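Local coordinates for putative mandelate racemase (Salmonella typhimurium, PDB 2O56), which is of unknown function but binds magnesium and, as a member of the enolase superfamily, probably acts as a dehydratase (hydro-lyase), at residues 217-231 / 243-257. Sequence-based numbering, arbitrary orientation.
Sequences DIIAEMHAFTDTTSA and IFYYEEPVMPLNPAQ. With MG (magnesium ion), chain I.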
loop_
_atom_site.group_PDB
_atom_site.type_symbol
_atom_site.label_atom_id
_atom_site.label_comp_id
_atom_site.label_asym_id
_atom_site.label_seq_id
_atom_site.Cartn_x
_atom_site.Cartn_y
_atom_site.Cartn_z
ATOM N N ASP A 217 -30.858 2.277 23.345
ATOM C CA ASP A 217 -29.575 1.878 22.752
ATOM C C ASP A 217 -28.827 0.905 23.640
ATOM O O ASP A 217 -28.888 1.003 24.866
ATOM C CB ASP A 217 -28.749 3.122 22.422
ATOM C CG ASP A 217 -29.266 3.830 21.188
ATOM O OD1 ASP A 217 -29.492 3.141 20.165
ATOM O OD2 ASP A 217 -29.456 5.061 21.227
ATOM N N ILE A 218 -28.151 -0.069 23.025
ATOM C CA ILE A 218 -27.392 -1.049 23.773
ATOM C C ILE A 218 -25.929 -1.034 23.288
ATOM O O ILE A 218 -25.659 -1.268 22.110
ATOM C CB ILE A 218 -27.960 -2.470 23.602
ATOM C CG1 ILE A 218 -29.410 -2.557 24.139
ATOM C CG2 ILE A 218 -27.054 -3.484 24.303
ATOM C CD1 ILE A 218 -30.070 -3.907 23.874
ATOM N N ILE A 219 -25.017 -0.759 24.211
ATOM C CA ILE A 219 -23.582 -0.882 23.953
ATOM C C ILE A 219 -23.110 -2.222 24.511
ATOM O O ILE A 219 -23.407 -2.557 25.659
ATOM C CB ILE A 219 -22.797 0.292 24.611
ATOM C CG1 ILE A 219 -23.297 1.624 24.057
ATOM C CG2 ILE A 219 -21.261 0.142 24.412
ATOM C CD1 ILE A 219 -23.042 2.807 24.975
ATOM N N ALA A 220 -22.397 -2.994 23.689
ATOM C CA ALA A 220 -21.805 -4.243 24.129
ATOM C C ALA A 220 -20.352 -4.011 24.500
ATOM O O ALA A 220 -19.562 -3.590 23.658
ATOM C CB ALA A 220 -21.896 -5.259 23.006
ATOM N N GLU A 221 -20.023 -4.283 25.761
ATOM C CA GLU A 221 -18.707 -4.025 26.324
ATOM C C GLU A 221 -17.994 -5.363 26.471
ATOM O O GLU A 221 -18.601 -6.346 26.883
ATOM C CB GLU A 221 -18.885 -3.316 27.671
ATOM C CG GLU A 221 -17.850 -3.558 28.709
ATOM C CD GLU A 221 -16.661 -2.622 28.566
ATOM O OE1 GLU A 221 -16.618 -1.592 29.273
ATOM O OE2 GLU A 221 -15.770 -2.909 27.740
ATOM N N MET A 222 -16.717 -5.412 26.091
ATOM C CA MET A 222 -15.970 -6.669 26.079
ATOM C C MET A 222 -14.756 -6.632 27.001
ATOM O O MET A 222 -14.176 -7.676 27.290
ATOM C CB MET A 222 -15.484 -7.007 24.667
ATOM C CG MET A 222 -16.560 -7.226 23.646
ATOM S SD MET A 222 -17.830 -8.414 24.127
ATOM C CE MET A 222 -17.025 -9.963 23.765
ATOM N N HIS A 223 -14.355 -5.427 27.405
ATOM C CA HIS A 223 -13.270 -5.199 28.369
ATOM C C HIS A 223 -11.889 -5.646 27.869
ATOM O O HIS A 223 -10.948 -5.692 28.666
ATOM C CB HIS A 223 -13.546 -5.916 29.699
ATOM C CG HIS A 223 -14.564 -5.250 30.572
ATOM N ND1 HIS A 223 -15.834 -5.766 30.761
ATOM C CD2 HIS A 223 -14.495 -4.131 31.330
ATOM C CE1 HIS A 223 -16.504 -4.985 31.587
ATOM N NE2 HIS A 223 -15.716 -3.987 31.947
ATOM N N ALA A 224 -11.784 -5.988 26.578
ATOM C CA ALA A 224 -10.610 -6.656 26.003
ATOM C C ALA A 224 -10.241 -7.954 26.711
ATOM O O ALA A 224 -9.050 -8.294 26.827
ATOM C CB ALA A 224 -9.401 -5.689 25.923
ATOM N N PHE A 225 -11.266 -8.684 27.172
ATOM C CA PHE A 225 -11.077 -10.020 27.741
ATOM C C PHE A 225 -11.032 -11.012 26.566
ATOM O O PHE A 225 -10.451 -12.100 26.649
ATOM C CB PHE A 225 -12.239 -10.394 28.707
ATOM C CG PHE A 225 -12.328 -9.529 29.977
ATOM C CD1 PHE A 225 -11.200 -8.899 30.507
ATOM C CD2 PHE A 225 -13.541 -9.387 30.645
ATOM C CE1 PHE A 225 -11.283 -8.130 31.665
ATOM C CE2 PHE A 225 -13.642 -8.621 31.809
ATOM C CZ PHE A 225 -12.503 -7.998 32.331
ATOM N N THR A 226 -11.673 -10.630 25.474
ATOM C CA THR A 226 -11.615 -11.373 24.227
ATOM C C THR A 226 -10.331 -11.014 23.453
ATOM O O THR A 226 -9.673 -9.995 23.737
ATOM C CB THR A 226 -12.828 -11.041 23.339
ATOM O OG1 THR A 226 -13.111 -9.637 23.424
ATOM C CG2 THR A 226 -14.075 -11.830 23.788
ATOM N N ASP A 227 -9.970 -11.857 22.485
ATOM C CA ASP A 227 -8.967 -11.468 21.502
ATOM C C ASP A 227 -9.642 -11.268 20.145
ATOM O O ASP A 227 -10.874 -11.290 20.056
ATOM C CB ASP A 227 -7.776 -12.454 21.483
ATOM C CG ASP A 227 -8.117 -13.814 20.846
ATOM O OD1 ASP A 227 -9.303 -14.093 20.571
ATOM O OD2 ASP A 227 -7.182 -14.627 20.633
ATOM N N THR A 228 -8.852 -11.087 19.092
ATOM C CA THR A 228 -9.396 -10.847 17.749
ATOM C C THR A 228 -10.396 -11.921 17.307
ATOM O O THR A 228 -11.496 -11.606 16.876
ATOM C CB THR A 228 -8.270 -10.722 16.705
ATOM O OG1 THR A 228 -7.381 -9.690 17.121
ATOM C CG2 THR A 228 -8.828 -10.366 15.319
ATOM N N THR A 229 -10.025 -13.183 17.455
ATOM C CA THR A 229 -10.891 -14.280 17.007
ATOM C C THR A 229 -12.243 -14.351 17.727
ATOM O O THR A 229 -13.287 -14.391 17.088
ATOM C CB THR A 229 -10.126 -15.617 17.023
ATOM O OG1 THR A 229 -8.923 -15.443 16.267
ATOM C CG2 THR A 229 -10.951 -16.744 16.375
ATOM N N SER A 230 -12.220 -14.352 19.053
ATOM C CA SER A 230 -13.446 -14.386 19.844
ATOM C C SER A 230 -14.267 -13.101 19.785
ATOM O O SER A 230 -15.490 -13.152 19.870
ATOM C CB SER A 230 -13.135 -14.728 21.301
ATOM O OG SER A 230 -12.086 -13.915 21.809
ATOM N N ALA A 231 -13.613 -11.944 19.666
ATOM C CA ALA A 231 -14.346 -10.681 19.492
ATOM C C ALA A 231 -15.153 -10.723 18.197
ATOM O O ALA A 231 -16.309 -10.272 18.149
ATOM C CB ALA A 231 -13.370 -9.470 19.470
ATOM N N ILE A 243 -26.832 -3.249 17.823
ATOM C CA ILE A 243 -25.851 -2.757 18.816
ATOM C C ILE A 243 -25.315 -1.342 18.487
ATOM O O ILE A 243 -24.900 -1.074 17.347
ATOM C CB ILE A 243 -24.713 -3.816 18.991
ATOM C CG1 ILE A 243 -25.326 -5.156 19.398
ATOM C CG2 ILE A 243 -23.654 -3.396 20.037
ATOM C CD1 ILE A 243 -25.992 -5.122 20.807
ATOM N N PHE A 244 -25.347 -0.443 19.482
ATOM C CA PHE A 244 -25.038 1.002 19.297
ATOM C C PHE A 244 -23.544 1.179 18.988
ATOM O O PHE A 244 -23.165 1.773 17.976
ATOM C CB PHE A 244 -25.350 1.750 20.591
ATOM C CG PHE A 244 -25.468 3.230 20.449
ATOM C CD1 PHE A 244 -26.279 3.802 19.476
ATOM C CD2 PHE A 244 -24.808 4.065 21.348
ATOM C CE1 PHE A 244 -26.391 5.185 19.383
ATOM C CE2 PHE A 244 -24.924 5.456 21.264
ATOM C CZ PHE A 244 -25.702 6.007 20.269
ATOM N N TYR A 245 -22.711 0.673 19.883
ATOM C CA TYR A 245 -21.353 0.310 19.501
ATOM C C TYR A 245 -20.769 -0.827 20.318
ATOM O O TYR A 245 -21.362 -1.264 21.298
ATOM C CB TYR A 245 -20.456 1.546 19.474
ATOM C CG TYR A 245 -20.522 2.477 20.679
ATOM C CD1 TYR A 245 -19.751 2.242 21.811
ATOM C CD2 TYR A 245 -21.310 3.635 20.652
ATOM C CE1 TYR A 245 -19.779 3.109 22.892
ATOM C CE2 TYR A 245 -21.338 4.509 21.735
ATOM C CZ TYR A 245 -20.582 4.232 22.849
ATOM O OH TYR A 245 -20.593 5.095 23.917
ATOM N N TYR A 246 -19.602 -1.318 19.891
ATOM C CA TYR A 246 -19.015 -2.546 20.401
ATOM C C TYR A 246 -17.679 -2.127 21.016
ATOM O O TYR A 246 -16.797 -1.711 20.286
ATOM C CB TYR A 246 -18.745 -3.459 19.201
ATOM C CG TYR A 246 -18.356 -4.902 19.503
ATOM C CD1 TYR A 246 -18.786 -5.542 20.662
ATOM C CD2 TYR A 246 -17.566 -5.628 18.598
ATOM C CE1 TYR A 246 -18.444 -6.863 20.919
ATOM C CE2 TYR A 246 -17.216 -6.964 18.847
ATOM C CZ TYR A 246 -17.656 -7.569 20.006
ATOM O OH TYR A 246 -17.310 -8.868 20.260
ATOM N N GLU A 247 -17.543 -2.224 22.340
ATOM C CA GLU A 247 -16.498 -1.508 23.083
ATOM C C GLU A 247 -15.322 -2.413 23.463
ATOM O O GLU A 247 -15.501 -3.506 24.007
ATOM C CB GLU A 247 -17.076 -0.839 24.358
ATOM C CG GLU A 247 -16.009 -0.238 25.242
ATOM C CD GLU A 247 -16.549 0.571 26.399
ATOM O OE1 GLU A 247 -17.685 1.095 26.325
ATOM O OE2 GLU A 247 -15.820 0.685 27.401
ATOM N N GLU A 248 -14.111 -1.946 23.175
ATOM C CA GLU A 248 -12.897 -2.700 23.463
ATOM C C GLU A 248 -12.941 -4.192 23.119
ATOM O O GLU A 248 -12.660 -5.028 23.983
ATOM C CB GLU A 248 -12.530 -2.534 24.950
ATOM C CG GLU A 248 -11.972 -1.157 25.296
ATOM C CD GLU A 248 -11.064 -1.193 26.498
ATOM O OE1 GLU A 248 -11.566 -1.519 27.584
ATOM O OE2 GLU A 248 -9.853 -0.899 26.361
ATOM N N PRO A 249 -13.262 -4.542 21.855
ATOM C CA PRO A 249 -13.298 -5.969 21.535
ATOM C C PRO A 249 -11.910 -6.622 21.720
ATOM O O PRO A 249 -11.796 -7.815 21.993
ATOM C CB PRO A 249 -13.698 -5.972 20.057
ATOM C CG PRO A 249 -13.276 -4.625 19.535
ATOM C CD PRO A 249 -13.526 -3.704 20.667
ATOM N N VAL A 250 -10.851 -5.833 21.602
ATOM C CA VAL A 250 -9.511 -6.395 21.662
ATOM C C VAL A 250 -8.601 -5.279 22.246
ATOM O O VAL A 250 -8.944 -4.099 22.181
ATOM C CB VAL A 250 -9.056 -6.855 20.236
ATOM C CG1 VAL A 250 -8.919 -5.645 19.265
ATOM C CG2 VAL A 250 -7.750 -7.609 20.297
ATOM N N MET A 251 -7.485 -5.650 22.866
ATOM C CA MET A 251 -6.542 -4.657 23.402
ATOM C C MET A 251 -5.892 -3.849 22.265
ATOM O O MET A 251 -5.889 -4.316 21.132
ATOM C CB MET A 251 -5.481 -5.366 24.252
ATOM C CG MET A 251 -4.519 -6.232 23.478
ATOM S SD MET A 251 -3.381 -7.123 24.574
ATOM C CE MET A 251 -2.488 -8.122 23.383
ATOM N N PRO A 252 -5.341 -2.638 22.566
ATOM C CA PRO A 252 -4.795 -1.744 21.544
ATOM C C PRO A 252 -3.329 -1.930 21.140
ATOM O O PRO A 252 -2.846 -1.180 20.300
ATOM C CB PRO A 252 -4.959 -0.348 22.186
ATOM C CG PRO A 252 -4.895 -0.582 23.633
ATOM C CD PRO A 252 -5.281 -2.013 23.909
ATOM N N LEU A 253 -2.631 -2.903 21.723
ATOM C CA LEU A 253 -1.166 -3.010 21.583
ATOM C C LEU A 253 -0.674 -3.184 20.142
ATOM O O LEU A 253 0.389 -2.654 19.764
ATOM C CB LEU A 253 -0.643 -4.139 22.476
ATOM C CG LEU A 253 -0.813 -3.974 23.991
ATOM C CD1 LEU A 253 -0.072 -5.089 24.724
ATOM C CD2 LEU A 253 -0.351 -2.617 24.466
ATOM N N ASN A 254 -1.439 -3.928 19.340
ATOM C CA ASN A 254 -1.254 -3.980 17.868
ATOM C C ASN A 254 -2.558 -3.466 17.225
ATOM O O ASN A 254 -3.566 -4.186 17.196
ATOM C CB ASN A 254 -0.962 -5.444 17.447
ATOM C CG ASN A 254 -0.828 -5.642 15.929
ATOM O OD1 ASN A 254 -0.925 -4.697 15.138
ATOM N ND2 ASN A 254 -0.598 -6.901 15.519
ATOM N N PRO A 255 -2.563 -2.201 16.763
ATOM C CA PRO A 255 -3.752 -1.587 16.177
ATOM C C PRO A 255 -4.386 -2.335 15.009
ATOM O O PRO A 255 -5.551 -2.080 14.701
ATOM C CB PRO A 255 -3.237 -0.230 15.698
ATOM C CG PRO A 255 -2.164 0.079 16.693
ATOM C CD PRO A 255 -1.449 -1.237 16.840
ATOM N N ALA A 256 -3.638 -3.244 14.379
ATOM C CA ALA A 256 -4.135 -3.999 13.220
ATOM C C ALA A 256 -5.210 -4.987 13.623
ATOM O O ALA A 256 -6.067 -5.329 12.806
ATOM C CB ALA A 256 -2.996 -4.712 12.481
ATOM N N GLN A 257 -5.163 -5.433 14.882
ATOM C CA GLN A 257 -6.150 -6.368 15.411
ATOM C C GLN A 257 -7.520 -5.694 15.528
ATOM O O GLN A 257 -8.535 -6.283 15.165
ATOM C CB GLN A 257 -5.717 -6.942 16.768
ATOM C CG GLN A 257 -4.332 -7.583 16.800
ATOM C CD GLN A 257 -4.042 -8.499 15.636
ATOM O OE1 GLN A 257 -2.992 -8.403 15.004
ATOM N NE2 GLN A 257 -4.957 -9.405 15.356
HETATM MG MG MG I . -14.951 0.048 29.321
HETATM O O HOH W 1 -7.405 -8.248 23.684
HETATM O O HOH W 2 -15.789 1.385 30.884
HETATM O O HOH W 3 -13.765 -1.778 28.294
#
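A220 and E221 pair in parallel with Y246 and E247, and the backbone ladder runs from F244 N on I218 O to A224 N on E248 O, the last rung lying past the ends of both strands. On the face of E221 and E247, glutamates reach the magnesium with one oxygen each: E221 OE1 at 2.3 Å and E247 OE2 at 2.2 Å. These two oxygens lie 3.1 Å apart, a closeness the cation makes tolerable, and the carboxylate planes are turned 60° from each other. E247 gets there fully extended, whereas E221 bends at its second torsion (chi2 86°), and its other oxygen, OE2, takes H223 N from above the carboxylate plane. Two waters and E273 also bind the metal, and K172 pairs with E247 OE1.

On the face of A220 and Y246, small A220 lets the tyrosine ring lie close by. CG of Y246 is anti to the backbone N (chi1 -170°), sending OH to a lone pair of A231 O at 2.7 Å, in the carbonyl plane. M222 adds an oblique Met-aromatic contact, its SD 4.9 Å from the ring centroid. T226 OG1 gives its proton to P249 O at 2.7 Å. Toward the start of strand 217-221, I219 CG1 sits over the face of the Y245 ring, and the D217 carboxylate stacks on F244 while its OD2 pairs with R131.

This is one beta-alpha-beta unit of the TIM-barrel-like domain: helix 228-238 packs F234 on M222 and Y246, while strands 170-173 and 269-271 flank the pair.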